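Putative thioesterase II (Thermobifida fusca, PDB 3BBJ) probably hydrolyses acyl-CoA or related thioesters with a double hot-dog fold. Local coordinates at residues L31-M36 and P68-G72; H55-S61 and T105-L111; A161-R165 and V206-V210; P191-P196 and W222-P228; D244-N250 and S264-V270. All coordinates share one frame; numbering follows the deposited sequence.

Contact 1: residues L31-M36 and P68-G72; sequences LIGTAM and PASSG
M36 and A69 are joined by a backbone hydrogen bond, M36 N to A69 O at 2.9 Å, with the donor tilted 28° from the carbonyl plane. The same carbonyl also receives a CA-H...O contact from A35, whose CA lies 3.3 Å from A69 O, so one oxygen serves two consecutive residues of the facing loop. A water completes the polar part: it donates to M36 O at 2.6 Å and accepts from A69 N at 3.1 Å, bridging two loops that form no regular strand pair. Apolar contact is slight and falls largely to small residues. The methyl of A35 makes the close approach to the proline ring, meeting P68 CB at 3.6 Å. M36, a selenomethionine, is the long exception: its CG lies 4.4 Å from A69 CB, while the placing of its far end near S71 is doubtful in the model. L31 adds its CD2 methyl, 4.3 Å from S71 N. The contact ties the loop between strand 21-26 and helix 38-51 to the one joining strands 57-65 and 72-82, with L26 of strand 21-26 touching both M36 and A69.

Contact 2: residues H55-S61 and T105-L111; sequences HLHAVSS and TLATATL
A classic beta bulge sets two residues, V59 and S60, against the single A107, whose carbonyl is shared by two successive amides. A107 O accepts from V59 N at 2.8 Å, nearly end-on to the carbonyl, and from S60 N at 3.2 Å on a lone pair in the carbonyl plane. A107 N returns a bond to S60 O, and the A107 methyl lies beside S60 CB. Before the bulge H57 and A109 form an antiparallel hydrogen-bonded pair; after it S61 and L106 form a non-hydrogen-bonded one, the register having moved by one residue. Strands 57-65 and 99-109 are thus neighbours in the antiparallel sheet of the N-terminal hot-dog domain. On one face A58 CB meets L106 CD2 at 3.9 Å, with helix 38-51 covering that face through Q46. At the bulge V59 turns aside, its CG2 touching L111 CD2 at 3.8 Å and also A109 CB, and L267 of the second subunit packs on V59. Where the strands end, side chains replace backbone acceptors. H57 ND1 takes the amide of L111 at 3.0 Å, the donor only 5° out of the ring plane, while L56 CB covers one face of that imidazole. T110 turns OG1 beside its own backbone N (chi1 -60°), from where it accepts L56 N at 3.1 Å and also lies at the edge of the H55 ring. That ring's NE2 is bonded to G84 O.

Contact 3: residues A161-R165 and V206-V210; sequences AALAR and VSLLV
R165 reaches S207 with both terminal nitrogens of its guanidinium, which converge on a single backbone oxygen. NH2 lies 3.1 Å and NH1 3.2 Å from S207 O, and both hydrogen bonds are weak. The oxygen sits at the edge of the guanidinium, near its plane, where a planar donor group can offer two N-H groups together. A third weak bond, from R165 NE to L163 O, ties the arginine back to its own helix end. There a Schellman motif closes helix 157-163: R165, at positive phi, turns the backbone out of the helix while its N bonds back to A162 O, and its side chain reaches across to S207. Bends at chi2 and chi3 fold that chain so that the guanidinium passes over A162 O, which lies 3.6 Å above one face. The apolar part gathers around L208, whose CD2 touches A162 CB at 3.9 Å and L163 CD2 at 4.2 Å. L174 of strand 173-180 packs against both leucines. The small A162 lets the helix present its backbone closely to that methyl. Helix end and 3-10 turn 206-208 are therefore joined only modestly at the surface, by an arginine shared weakly among carbonyl oxygens beside a small leucine patch.

Contact 4: residues P191-P196 and W222-P228; sequences PLAFLP and WHLRAIP
L192 approaches L224, I227 and P228 from helix 191-198, and its atoms meet them in turn. With CG anti to the carbonyl carbon (chi1 -68°), the chain leaves CB at the side of the helix and carries its branches toward strand 222-224 and the following loop. CG comes to 4.1 Å from P228 CD. Beyond it the methyls divide: CD1 touches I227 CD1 at 4.1 Å, while CD2 meets L224 CD2 and P228 CD, each at 3.6 Å. A branched leucine suits this place because its two methyls can meet different partners. One turn on, L195 crosses L224 at about a right angle, its CD1 packed tightly at 3.3 Å from L224 CD1. Its CB meets W222 CH2 at 3.7 Å, and the indole also reaches P196, CZ2 to CD at 4.1 Å. Replacing W222 by an alanine would probably open a gap beside L195 and P196 and take away their broad aromatic partner. At the other end P191 CB rests on P228 CG at 3.7 Å, proline against proline. Q46 of helix 38-51 also touches P196 and W222. Segment 191-196 runs nearly antiparallel to strand segment 222-224, an arrangement consistent with the helix of a hot-dog fold packed on its curved antiparallel sheet.

Contact 5: residues D244-N250 and S264-V270; sequences DGWFDEN and SRQLARV
R269 lies across W246 at about a right angle, its aliphatic chain over one face of the indole. R269 CB makes a CH-pi contact, 3.6 Å from the centroid of the six-membered ring and 7° off its normal, while CD approaches NE1. An extended chain from CG to NE carries the guanidinium past the ring, its plane 19° from the indole, to D244. There NE and NH2 grip D244 O side-on, at 2.8 Å and 3.0 Å, and NH2 forms a longer salt bridge to D244 OD1 at 3.4 Å; D244 OD2 is held by D112 N of the second subunit. The closely placed G245 has no side chain to obstruct this arginine. L267 crosses the indole at about a right angle, CD2 to CE3 at 3.7 Å. A serine in place of W246 would probably leave the R269 chain without the surface it lies on and free to shift from D244. F247 with A268 and E249 with Q266 are antiparallel hydrogen-bonded pairs on the opposite face, where F247 CZ packs on A268 CB at 3.7 Å. E249 and Q266 run alongside each other, a water joining OE2 to NE2; E249 OE1 takes I205 N, and Q266 bonds T217 and D200. N250 and R265 are also neighbours, amide and guanidinium planes 88° apart, with a weak bond of 3.0 Å from R265 NE to N250 OD1. Complementary polar side chains thus reinforce the hairpin's backbone pairing, and the buried D248 carboxylate, held by A240 N and L241 N, forms a salt bridge with R225 of the second subunit.

Overall arrangement
Contacts 2, 4 and 5 lie along neighbouring strands. Strand 217-224 runs between strands 57-65 and 260-269, so contact 2, in the N-terminal hot-dog domain, meets contact 4, in the C-terminal one, through a probable hydrogen bond from W222 N to S61 O (2.9 Å); their centres lie 10 Å apart. Contact 4 touches contact 5 where W222 CB meets S264 OG at 3.6 Å. Contact 3 meets contact 5 at the periphery, V206 CG1 packing on F247 CZ at 3.6 Å. Contact 1 stands apart, its nearest atoms about 9 Å from contact 5. Contacts 2 to 5 all reach the second subunit, whereas contact 1 does not.

Contact 1: residues L31-M36 and P68-G72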
# COMPACT_ATOMS: atom_id res chain seq x y z
N LEU A 31 9.91 9.71 -20.39
CA LEU A 31 9.24 10.93 -19.99
C LEU A 31 7.80 10.80 -20.40
O LEU A 31 7.49 10.22 -21.44
CB LEU A 31 9.85 12.16 -20.66
CG LEU A 31 11.22 12.68 -20.18
CD1 LEU A 31 11.73 13.72 -21.17
CD2 LEU A 31 11.19 13.26 -18.76
N ILE A 32 6.92 11.30 -19.54
CA ILE A 32 5.50 11.36 -19.83
C ILE A 32 5.07 12.83 -20.02
O ILE A 32 3.96 13.21 -19.69
CB ILE A 32 4.69 10.70 -18.68
CG1 ILE A 32 4.97 11.37 -17.33
CG2 ILE A 32 4.99 9.25 -18.57
CD1 ILE A 32 4.00 10.95 -16.24
N GLY A 33 5.93 13.65 -20.58
CA GLY A 33 5.75 15.10 -20.56
C GLY A 33 7.08 15.67 -20.11
O GLY A 33 8.11 15.34 -20.70
N THR A 34 7.07 16.52 -19.08
CA THR A 34 8.32 17.09 -18.55
C THR A 34 8.90 16.26 -17.39
O THR A 34 10.06 16.46 -16.98
CB THR A 34 8.11 18.54 -18.07
OG1 THR A 34 7.10 18.58 -17.04
CG2 THR A 34 7.73 19.46 -19.25
N ALA A 35 8.10 15.35 -16.84
CA ALA A 35 8.54 14.49 -15.74
C ALA A 35 8.74 13.06 -16.20
O ALA A 35 8.08 12.59 -17.12
CB ALA A 35 7.55 14.54 -14.58
N MSE A 36 9.65 12.36 -15.54
CA MSE A 36 9.82 10.93 -15.75
C MSE A 36 8.67 10.11 -15.17
O MSE A 36 8.13 10.42 -14.11
CB MSE A 36 11.09 10.49 -15.07
CG MSE A 36 12.32 11.06 -15.69
SE MSE A 36 12.72 10.06 -17.27
CE MSE A 36 13.83 11.28 -18.01
N PRO A 68 8.94 15.85 -9.28
CA PRO A 68 9.23 15.23 -10.58
C PRO A 68 10.71 15.24 -10.89
O PRO A 68 11.40 16.17 -10.50
CB PRO A 68 8.55 16.19 -11.57
CG PRO A 68 8.58 17.51 -10.87
CD PRO A 68 8.27 17.15 -9.45
N ALA A 69 11.18 14.20 -11.57
CA ALA A 69 12.54 14.17 -12.11
C ALA A 69 12.51 14.39 -13.62
O ALA A 69 11.48 14.17 -14.29
CB ALA A 69 13.21 12.84 -11.80
N SER A 70 13.64 14.82 -14.16
CA SER A 70 13.80 14.99 -15.59
C SER A 70 14.95 14.09 -16.08
O SER A 70 15.58 13.39 -15.29
CB SER A 70 14.03 16.46 -15.95
OG SER A 70 14.97 17.07 -15.09
N SER A 71 15.22 14.10 -17.37
CA SER A 71 16.30 13.29 -17.90
C SER A 71 17.70 13.73 -17.42
O SER A 71 17.89 14.85 -16.91
CB SER A 71 16.26 13.25 -19.44
OG SER A 71 16.68 14.48 -20.03
N GLY A 72 18.65 12.82 -17.59
CA GLY A 72 20.03 13.05 -17.22
C GLY A 72 20.41 12.34 -15.94
O GLY A 72 19.69 11.45 -15.49
O HOH W 1 8.91 12.18 -12.38

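Contact 2: residues H55-S61 and T105-L111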
# COMPACT_ATOMS: atom_id res chain seq x y z
N HIS A 55 19.14 -10.78 0.26
CA HIS A 55 18.00 -11.50 -0.29
C HIS A 55 17.76 -11.06 -1.72
O HIS A 55 18.11 -9.95 -2.11
CB HIS A 55 16.78 -11.27 0.57
CG HIS A 55 16.97 -11.68 2.00
ND1 HIS A 55 17.10 -12.99 2.38
CD2 HIS A 55 17.06 -10.94 3.13
CE1 HIS A 55 17.26 -13.05 3.69
NE2 HIS A 55 17.23 -11.81 4.17
N LEU A 56 17.11 -11.93 -2.49
CA LEU A 56 17.01 -11.76 -3.93
C LEU A 56 15.87 -10.87 -4.43
O LEU A 56 15.99 -10.30 -5.51
CB LEU A 56 16.91 -13.12 -4.62
CG LEU A 56 18.13 -14.05 -4.46
CD1 LEU A 56 17.97 -15.31 -5.33
CD2 LEU A 56 19.44 -13.33 -4.81
N HIS A 57 14.79 -10.76 -3.65
CA HIS A 57 13.54 -10.14 -4.14
C HIS A 57 12.96 -9.04 -3.31
O HIS A 57 13.05 -9.06 -2.09
CB HIS A 57 12.44 -11.20 -4.26
CG HIS A 57 12.89 -12.42 -4.99
ND1 HIS A 57 12.86 -13.67 -4.42
CD2 HIS A 57 13.45 -12.56 -6.21
CE1 HIS A 57 13.34 -14.55 -5.28
NE2 HIS A 57 13.71 -13.90 -6.37
N ALA A 58 12.30 -8.12 -4.00
CA ALA A 58 11.59 -6.99 -3.39
C ALA A 58 10.15 -7.44 -3.14
O ALA A 58 9.32 -7.43 -4.06
CB ALA A 58 11.63 -5.81 -4.33
N VAL A 59 9.87 -7.85 -1.91
CA VAL A 59 8.57 -8.45 -1.57
C VAL A 59 7.50 -7.42 -1.21
O VAL A 59 6.33 -7.61 -1.57
CB VAL A 59 8.72 -9.56 -0.51
CG1 VAL A 59 7.37 -9.99 0.01
CG2 VAL A 59 9.46 -10.76 -1.15
N SER A 60 7.89 -6.35 -0.50
CA SER A 60 7.00 -5.20 -0.31
C SER A 60 7.81 -3.94 -0.49
O SER A 60 8.83 -3.76 0.16
CB SER A 60 6.34 -5.17 1.07
OG SER A 60 5.74 -6.42 1.37
N SER A 61 7.31 -3.06 -1.37
CA SER A 61 7.97 -1.82 -1.68
C SER A 61 6.98 -0.66 -1.57
O SER A 61 5.96 -0.65 -2.25
CB SER A 61 8.54 -1.91 -3.10
OG SER A 61 9.32 -3.09 -3.28
N THR A 105 11.04 2.29 0.56
CA THR A 105 11.52 1.36 1.57
C THR A 105 11.05 0.01 1.06
O THR A 105 9.92 -0.13 0.62
CB THR A 105 11.02 1.70 2.97
OG1 THR A 105 11.37 3.06 3.26
CG2 THR A 105 11.66 0.77 4.03
N LEU A 106 11.95 -0.95 1.03
CA LEU A 106 11.68 -2.24 0.43
C LEU A 106 12.01 -3.35 1.39
O LEU A 106 13.13 -3.44 1.90
CB LEU A 106 12.48 -2.43 -0.88
CG LEU A 106 12.14 -1.54 -2.09
CD1 LEU A 106 12.71 -0.14 -1.94
CD2 LEU A 106 12.63 -2.15 -3.38
N ALA A 107 11.00 -4.19 1.64
CA ALA A 107 11.19 -5.41 2.40
C ALA A 107 11.65 -6.41 1.36
O ALA A 107 10.90 -6.75 0.43
CB ALA A 107 9.88 -5.87 3.06
N THR A 108 12.91 -6.86 1.49
CA THR A 108 13.46 -7.86 0.57
C THR A 108 13.53 -9.19 1.28
O THR A 108 13.80 -9.26 2.48
CB THR A 108 14.86 -7.50 0.02
OG1 THR A 108 15.86 -7.85 0.98
CG2 THR A 108 14.97 -5.99 -0.33
N ALA A 109 13.26 -10.24 0.51
CA ALA A 109 13.32 -11.62 0.99
C ALA A 109 13.61 -12.48 -0.24
O ALA A 109 13.80 -11.96 -1.33
CB ALA A 109 12.00 -12.01 1.64
N THR A 110 13.69 -13.79 -0.06
CA THR A 110 13.93 -14.70 -1.17
C THR A 110 12.76 -15.65 -1.25
O THR A 110 12.60 -16.49 -0.41
CB THR A 110 15.25 -15.48 -0.99
OG1 THR A 110 16.34 -14.55 -0.93
CG2 THR A 110 15.49 -16.48 -2.17
N LEU A 111 11.93 -15.48 -2.27
CA LEU A 111 10.78 -16.34 -2.46
C LEU A 111 11.17 -17.65 -3.13
O LEU A 111 12.16 -17.71 -3.85
CB LEU A 111 9.75 -15.65 -3.34
CG LEU A 111 9.15 -14.33 -2.85
CD1 LEU A 111 8.08 -13.88 -3.84
CD2 LEU A 111 8.61 -14.49 -1.45

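Contact 3: residues A161-R165 and V206-V210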
# COMPACT_ATOMS: atom_id res chain seq x y z
N ALA A 161 -12.81 0.30 -25.62
CA ALA A 161 -14.05 1.06 -25.77
C ALA A 161 -14.13 2.15 -24.72
O ALA A 161 -14.56 3.26 -25.00
CB ALA A 161 -15.29 0.13 -25.69
N ALA A 162 -13.72 1.82 -23.51
CA ALA A 162 -13.76 2.77 -22.39
C ALA A 162 -12.81 3.95 -22.62
O ALA A 162 -13.19 5.11 -22.48
CB ALA A 162 -13.42 2.06 -21.09
N LEU A 163 -11.56 3.64 -22.95
CA LEU A 163 -10.55 4.66 -23.18
C LEU A 163 -10.87 5.53 -24.40
O LEU A 163 -10.63 6.74 -24.36
CB LEU A 163 -9.17 4.01 -23.37
CG LEU A 163 -8.59 3.37 -22.11
CD1 LEU A 163 -7.43 2.46 -22.43
CD2 LEU A 163 -8.20 4.46 -21.14
N ALA A 164 -11.43 4.91 -25.45
CA ALA A 164 -11.83 5.62 -26.66
C ALA A 164 -13.20 6.28 -26.55
O ALA A 164 -13.68 6.82 -27.54
CB ALA A 164 -11.81 4.67 -27.87
N ARG A 165 -13.83 6.23 -25.38
CA ARG A 165 -15.12 6.89 -25.12
C ARG A 165 -16.30 6.40 -25.99
O ARG A 165 -17.34 7.06 -26.03
CB ARG A 165 -14.98 8.41 -25.26
CG ARG A 165 -13.76 9.01 -24.58
CD ARG A 165 -13.82 8.95 -23.06
NE ARG A 165 -12.49 8.70 -22.49
CZ ARG A 165 -12.22 8.56 -21.19
NH1 ARG A 165 -13.19 8.65 -20.29
NH2 ARG A 165 -10.97 8.32 -20.81
N VAL A 206 -8.11 7.22 -13.31
CA VAL A 206 -8.94 8.38 -13.09
C VAL A 206 -9.47 9.00 -14.38
O VAL A 206 -10.50 9.67 -14.37
CB VAL A 206 -8.19 9.48 -12.26
CG1 VAL A 206 -6.97 10.06 -13.05
CG2 VAL A 206 -9.14 10.56 -11.85
N SER A 207 -8.77 8.76 -15.48
CA SER A 207 -9.16 9.30 -16.77
C SER A 207 -10.55 8.79 -17.15
O SER A 207 -11.24 9.47 -17.89
CB SER A 207 -8.13 8.93 -17.83
OG SER A 207 -8.06 7.53 -18.01
N LEU A 208 -10.94 7.62 -16.65
CA LEU A 208 -12.26 7.04 -16.93
C LEU A 208 -13.41 7.66 -16.14
O LEU A 208 -14.56 7.33 -16.40
CB LEU A 208 -12.25 5.55 -16.59
CG LEU A 208 -11.34 4.68 -17.44
CD1 LEU A 208 -11.44 3.26 -16.94
CD2 LEU A 208 -11.71 4.79 -18.92
N LEU A 209 -13.11 8.56 -15.20
CA LEU A 209 -14.09 9.05 -14.22
C LEU A 209 -14.26 10.57 -14.13
O LEU A 209 -15.38 11.07 -14.04
CB LEU A 209 -13.68 8.54 -12.83
CG LEU A 209 -13.43 7.02 -12.74
CD1 LEU A 209 -12.63 6.66 -11.51
CD2 LEU A 209 -14.76 6.25 -12.79
N VAL A 210 -13.15 11.31 -14.05
CA VAL A 210 -13.20 12.78 -14.09
C VAL A 210 -12.33 13.21 -15.28
O VAL A 210 -11.67 12.37 -15.90
CB VAL A 210 -12.78 13.46 -12.75
CG1 VAL A 210 -13.62 12.90 -11.59
CG2 VAL A 210 -11.29 13.28 -12.45

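Contact 4: residues P191-P196 and W222-P228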
# COMPACT_ATOMS: atom_id res chain seq x y z
N PRO A 191 11.70 -10.37 -15.70
CA PRO A 191 10.37 -9.91 -15.30
C PRO A 191 10.34 -9.16 -13.97
O PRO A 191 9.62 -8.18 -13.82
CB PRO A 191 9.57 -11.21 -15.15
CG PRO A 191 10.23 -12.17 -16.01
CD PRO A 191 11.67 -11.78 -16.13
N LEU A 192 11.12 -9.64 -13.01
CA LEU A 192 11.09 -9.08 -11.66
C LEU A 192 11.57 -7.66 -11.65
O LEU A 192 11.08 -6.84 -10.87
CB LEU A 192 11.94 -9.93 -10.72
CG LEU A 192 11.36 -11.32 -10.48
CD1 LEU A 192 12.46 -12.27 -9.97
CD2 LEU A 192 10.18 -11.21 -9.49
N ALA A 193 12.54 -7.38 -12.52
CA ALA A 193 13.10 -6.04 -12.66
C ALA A 193 12.07 -5.09 -13.24
O ALA A 193 12.07 -3.91 -12.95
CB ALA A 193 14.36 -6.09 -13.56
N PHE A 194 11.16 -5.64 -14.05
CA PHE A 194 10.16 -4.87 -14.81
C PHE A 194 8.85 -4.63 -14.05
O PHE A 194 8.11 -3.71 -14.37
CB PHE A 194 9.89 -5.61 -16.13
CG PHE A 194 8.66 -5.14 -16.89
CD1 PHE A 194 8.61 -3.88 -17.45
CD2 PHE A 194 7.60 -6.02 -17.10
CE1 PHE A 194 7.48 -3.47 -18.17
CE2 PHE A 194 6.46 -5.62 -17.83
CZ PHE A 194 6.41 -4.34 -18.37
N LEU A 195 8.58 -5.45 -13.03
CA LEU A 195 7.34 -5.30 -12.26
C LEU A 195 7.12 -3.88 -11.72
O LEU A 195 6.03 -3.33 -11.87
CB LEU A 195 7.25 -6.36 -11.14
CG LEU A 195 7.04 -7.81 -11.62
CD1 LEU A 195 6.94 -8.78 -10.47
CD2 LEU A 195 5.78 -7.92 -12.48
N PRO A 196 8.15 -3.26 -11.11
CA PRO A 196 7.96 -1.89 -10.60
C PRO A 196 7.56 -0.86 -11.66
O PRO A 196 6.83 0.11 -11.35
CB PRO A 196 9.31 -1.54 -9.95
CG PRO A 196 10.29 -2.59 -10.42
CD PRO A 196 9.50 -3.80 -10.84
N TRP A 222 3.54 -1.73 -3.51
CA TRP A 222 3.24 -2.93 -4.27
C TRP A 222 3.96 -4.18 -3.70
O TRP A 222 5.03 -4.10 -3.12
CB TRP A 222 3.53 -2.72 -5.76
CG TRP A 222 4.94 -2.90 -6.15
CD1 TRP A 222 5.91 -1.95 -6.17
CD2 TRP A 222 5.56 -4.11 -6.59
NE1 TRP A 222 7.09 -2.48 -6.58
CE2 TRP A 222 6.92 -3.82 -6.84
CE3 TRP A 222 5.11 -5.42 -6.79
CZ2 TRP A 222 7.83 -4.78 -7.28
CZ3 TRP A 222 6.00 -6.37 -7.22
CH2 TRP A 222 7.35 -6.05 -7.47
N HIS A 223 3.32 -5.32 -3.85
CA HIS A 223 3.82 -6.56 -3.27
C HIS A 223 4.05 -7.63 -4.33
O HIS A 223 3.21 -7.85 -5.21
CB HIS A 223 2.79 -7.08 -2.26
CG HIS A 223 2.43 -6.08 -1.21
ND1 HIS A 223 3.33 -5.63 -0.28
CD2 HIS A 223 1.25 -5.49 -0.90
CE1 HIS A 223 2.74 -4.78 0.54
NE2 HIS A 223 1.47 -4.68 0.18
N LEU A 224 5.19 -8.31 -4.23
CA LEU A 224 5.55 -9.42 -5.11
C LEU A 224 5.06 -10.68 -4.43
O LEU A 224 5.48 -10.96 -3.32
CB LEU A 224 7.07 -9.52 -5.27
CG LEU A 224 7.58 -10.64 -6.18
CD1 LEU A 224 7.07 -10.42 -7.61
CD2 LEU A 224 9.10 -10.70 -6.13
N ARG A 225 4.21 -11.45 -5.12
CA ARG A 225 3.54 -12.61 -4.54
C ARG A 225 4.01 -13.99 -5.02
O ARG A 225 3.80 -15.00 -4.34
CB ARG A 225 2.04 -12.48 -4.81
CG ARG A 225 1.39 -11.19 -4.26
CD ARG A 225 1.77 -10.91 -2.81
NE ARG A 225 1.62 -12.10 -1.96
CZ ARG A 225 0.47 -12.55 -1.46
NH1 ARG A 225 -0.68 -11.93 -1.71
NH2 ARG A 225 0.47 -13.63 -0.68
N ALA A 226 4.57 -14.01 -6.23
CA ALA A 226 5.11 -15.22 -6.86
C ALA A 226 6.17 -14.76 -7.85
O ALA A 226 6.18 -13.59 -8.26
CB ALA A 226 4.02 -15.97 -7.59
N ILE A 227 7.08 -15.67 -8.20
CA ILE A 227 8.13 -15.40 -9.15
C ILE A 227 7.58 -15.72 -10.53
O ILE A 227 7.28 -16.88 -10.81
CB ILE A 227 9.36 -16.29 -8.87
CG1 ILE A 227 9.93 -16.02 -7.46
CG2 ILE A 227 10.43 -16.07 -9.95
CD1 ILE A 227 10.52 -14.63 -7.22
N PRO A 228 7.45 -14.70 -11.41
CA PRO A 228 6.88 -14.96 -12.71
C PRO A 228 7.91 -15.49 -13.70
O PRO A 228 9.11 -15.18 -13.60
CB PRO A 228 6.42 -13.58 -13.17
CG PRO A 228 7.41 -12.67 -12.59
CD PRO A 228 7.85 -13.29 -11.27

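Contact 5: residues D244-N250 and S264-V270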
# COMPACT_ATOMS: atom_id res chain seq x y z
N ASP A 244 -12.53 14.66 -3.37
CA ASP A 244 -11.67 15.78 -2.97
C ASP A 244 -10.35 15.76 -3.77
O ASP A 244 -9.29 16.10 -3.25
CB ASP A 244 -11.44 15.75 -1.45
CG ASP A 244 -10.81 17.03 -0.91
OD1 ASP A 244 -11.07 18.14 -1.44
OD2 ASP A 244 -10.07 16.92 0.08
N GLY A 245 -10.45 15.37 -5.04
CA GLY A 245 -9.31 15.32 -5.95
C GLY A 245 -8.45 14.08 -5.85
O GLY A 245 -7.57 13.85 -6.70
N TRP A 246 -8.69 13.29 -4.83
CA TRP A 246 -7.92 12.08 -4.55
C TRP A 246 -8.54 10.87 -5.22
O TRP A 246 -9.76 10.75 -5.29
CB TRP A 246 -7.84 11.85 -3.04
CG TRP A 246 -7.02 12.89 -2.33
CD1 TRP A 246 -7.48 14.02 -1.73
CD2 TRP A 246 -5.60 12.89 -2.14
NE1 TRP A 246 -6.43 14.74 -1.20
CE2 TRP A 246 -5.27 14.06 -1.44
CE3 TRP A 246 -4.57 12.02 -2.51
CZ2 TRP A 246 -3.96 14.37 -1.08
CZ3 TRP A 246 -3.27 12.34 -2.17
CH2 TRP A 246 -2.98 13.49 -1.46
N PHE A 247 -7.70 9.98 -5.73
CA PHE A 247 -8.18 8.70 -6.26
C PHE A 247 -7.21 7.57 -5.91
O PHE A 247 -6.01 7.80 -5.70
CB PHE A 247 -8.43 8.75 -7.77
CG PHE A 247 -7.20 8.98 -8.59
CD1 PHE A 247 -6.72 10.27 -8.81
CD2 PHE A 247 -6.52 7.92 -9.17
CE1 PHE A 247 -5.59 10.49 -9.54
CE2 PHE A 247 -5.38 8.14 -9.94
CZ PHE A 247 -4.90 9.42 -10.12
N ASP A 248 -7.76 6.37 -5.84
CA ASP A 248 -6.97 5.15 -5.66
C ASP A 248 -6.90 4.39 -7.00
O ASP A 248 -7.91 4.24 -7.69
CB ASP A 248 -7.55 4.26 -4.56
CG ASP A 248 -8.97 3.79 -4.87
OD1 ASP A 248 -9.87 4.64 -4.93
OD2 ASP A 248 -9.19 2.57 -5.03
N GLU A 249 -5.70 3.94 -7.37
CA GLU A 249 -5.51 3.09 -8.56
C GLU A 249 -4.94 1.76 -8.10
O GLU A 249 -3.82 1.68 -7.61
CB GLU A 249 -4.59 3.77 -9.56
CG GLU A 249 -4.29 2.99 -10.84
CD GLU A 249 -3.42 3.80 -11.83
OE1 GLU A 249 -3.80 4.95 -12.18
OE2 GLU A 249 -2.37 3.27 -12.28
N ASN A 250 -5.70 0.71 -8.29
CA ASN A 250 -5.33 -0.61 -7.82
C ASN A 250 -4.97 -1.48 -9.01
O ASN A 250 -5.84 -1.76 -9.82
CB ASN A 250 -6.52 -1.20 -7.08
CG ASN A 250 -7.13 -0.21 -6.12
OD1 ASN A 250 -6.43 0.31 -5.28
ND2 ASN A 250 -8.42 0.11 -6.28
N SER A 264 -0.64 -3.93 -6.43
CA SER A 264 -0.20 -2.56 -6.30
C SER A 264 -1.39 -1.67 -6.01
O SER A 264 -2.47 -1.87 -6.55
CB SER A 264 0.46 -2.12 -7.62
OG SER A 264 1.07 -0.83 -7.54
N ARG A 265 -1.21 -0.72 -5.13
CA ARG A 265 -2.19 0.32 -4.93
C ARG A 265 -1.40 1.65 -4.86
O ARG A 265 -0.42 1.74 -4.11
CB ARG A 265 -3.08 0.08 -3.68
CG ARG A 265 -4.17 1.22 -3.52
CD ARG A 265 -5.23 1.10 -2.37
NE ARG A 265 -5.99 -0.17 -2.33
CZ ARG A 265 -6.17 -0.92 -1.24
NH1 ARG A 265 -5.69 -0.54 -0.05
NH2 ARG A 265 -6.86 -2.07 -1.31
N GLN A 266 -1.76 2.63 -5.69
CA GLN A 266 -1.22 3.99 -5.52
C GLN A 266 -2.34 4.98 -5.17
O GLN A 266 -3.52 4.72 -5.48
CB GLN A 266 -0.38 4.51 -6.71
CG GLN A 266 -1.10 4.73 -8.03
CD GLN A 266 -0.29 5.58 -9.02
OE1 GLN A 266 -0.25 6.80 -8.91
NE2 GLN A 266 0.31 4.93 -10.02
N LEU A 267 -1.95 6.07 -4.51
CA LEU A 267 -2.85 7.19 -4.19
C LEU A 267 -2.28 8.47 -4.81
O LEU A 267 -1.09 8.78 -4.66
CB LEU A 267 -3.01 7.39 -2.68
CG LEU A 267 -4.18 8.28 -2.25
CD1 LEU A 267 -5.52 7.50 -2.41
CD2 LEU A 267 -4.04 8.82 -0.83
N ALA A 268 -3.13 9.22 -5.50
CA ALA A 268 -2.68 10.45 -6.15
C ALA A 268 -3.79 11.50 -6.11
O ALA A 268 -4.99 11.15 -6.04
CB ALA A 268 -2.25 10.18 -7.58
N ARG A 269 -3.39 12.77 -6.12
CA ARG A 269 -4.34 13.86 -6.19
C ARG A 269 -4.22 14.67 -7.47
O ARG A 269 -3.17 15.28 -7.76
CB ARG A 269 -4.24 14.82 -5.02
CG ARG A 269 -5.53 15.65 -4.92
CD ARG A 269 -5.44 16.77 -3.94
NE ARG A 269 -6.78 17.33 -3.73
CZ ARG A 269 -7.04 18.59 -3.38
NH1 ARG A 269 -6.06 19.49 -3.24
NH2 ARG A 269 -8.30 18.96 -3.22
N VAL A 270 -5.32 14.65 -8.21
CA VAL A 270 -5.55 15.49 -9.39
C VAL A 270 -5.19 16.98 -9.18
O VAL A 270 -5.29 17.52 -8.07
CB VAL A 270 -7.03 15.35 -9.81
CG1 VAL A 270 -7.72 16.69 -9.92
CG2 VAL A 270 -7.14 14.51 -11.05
O HOH W 2 -0.54 2.21 -10.59
O HOH W 3 -1.12 0.69 -8.45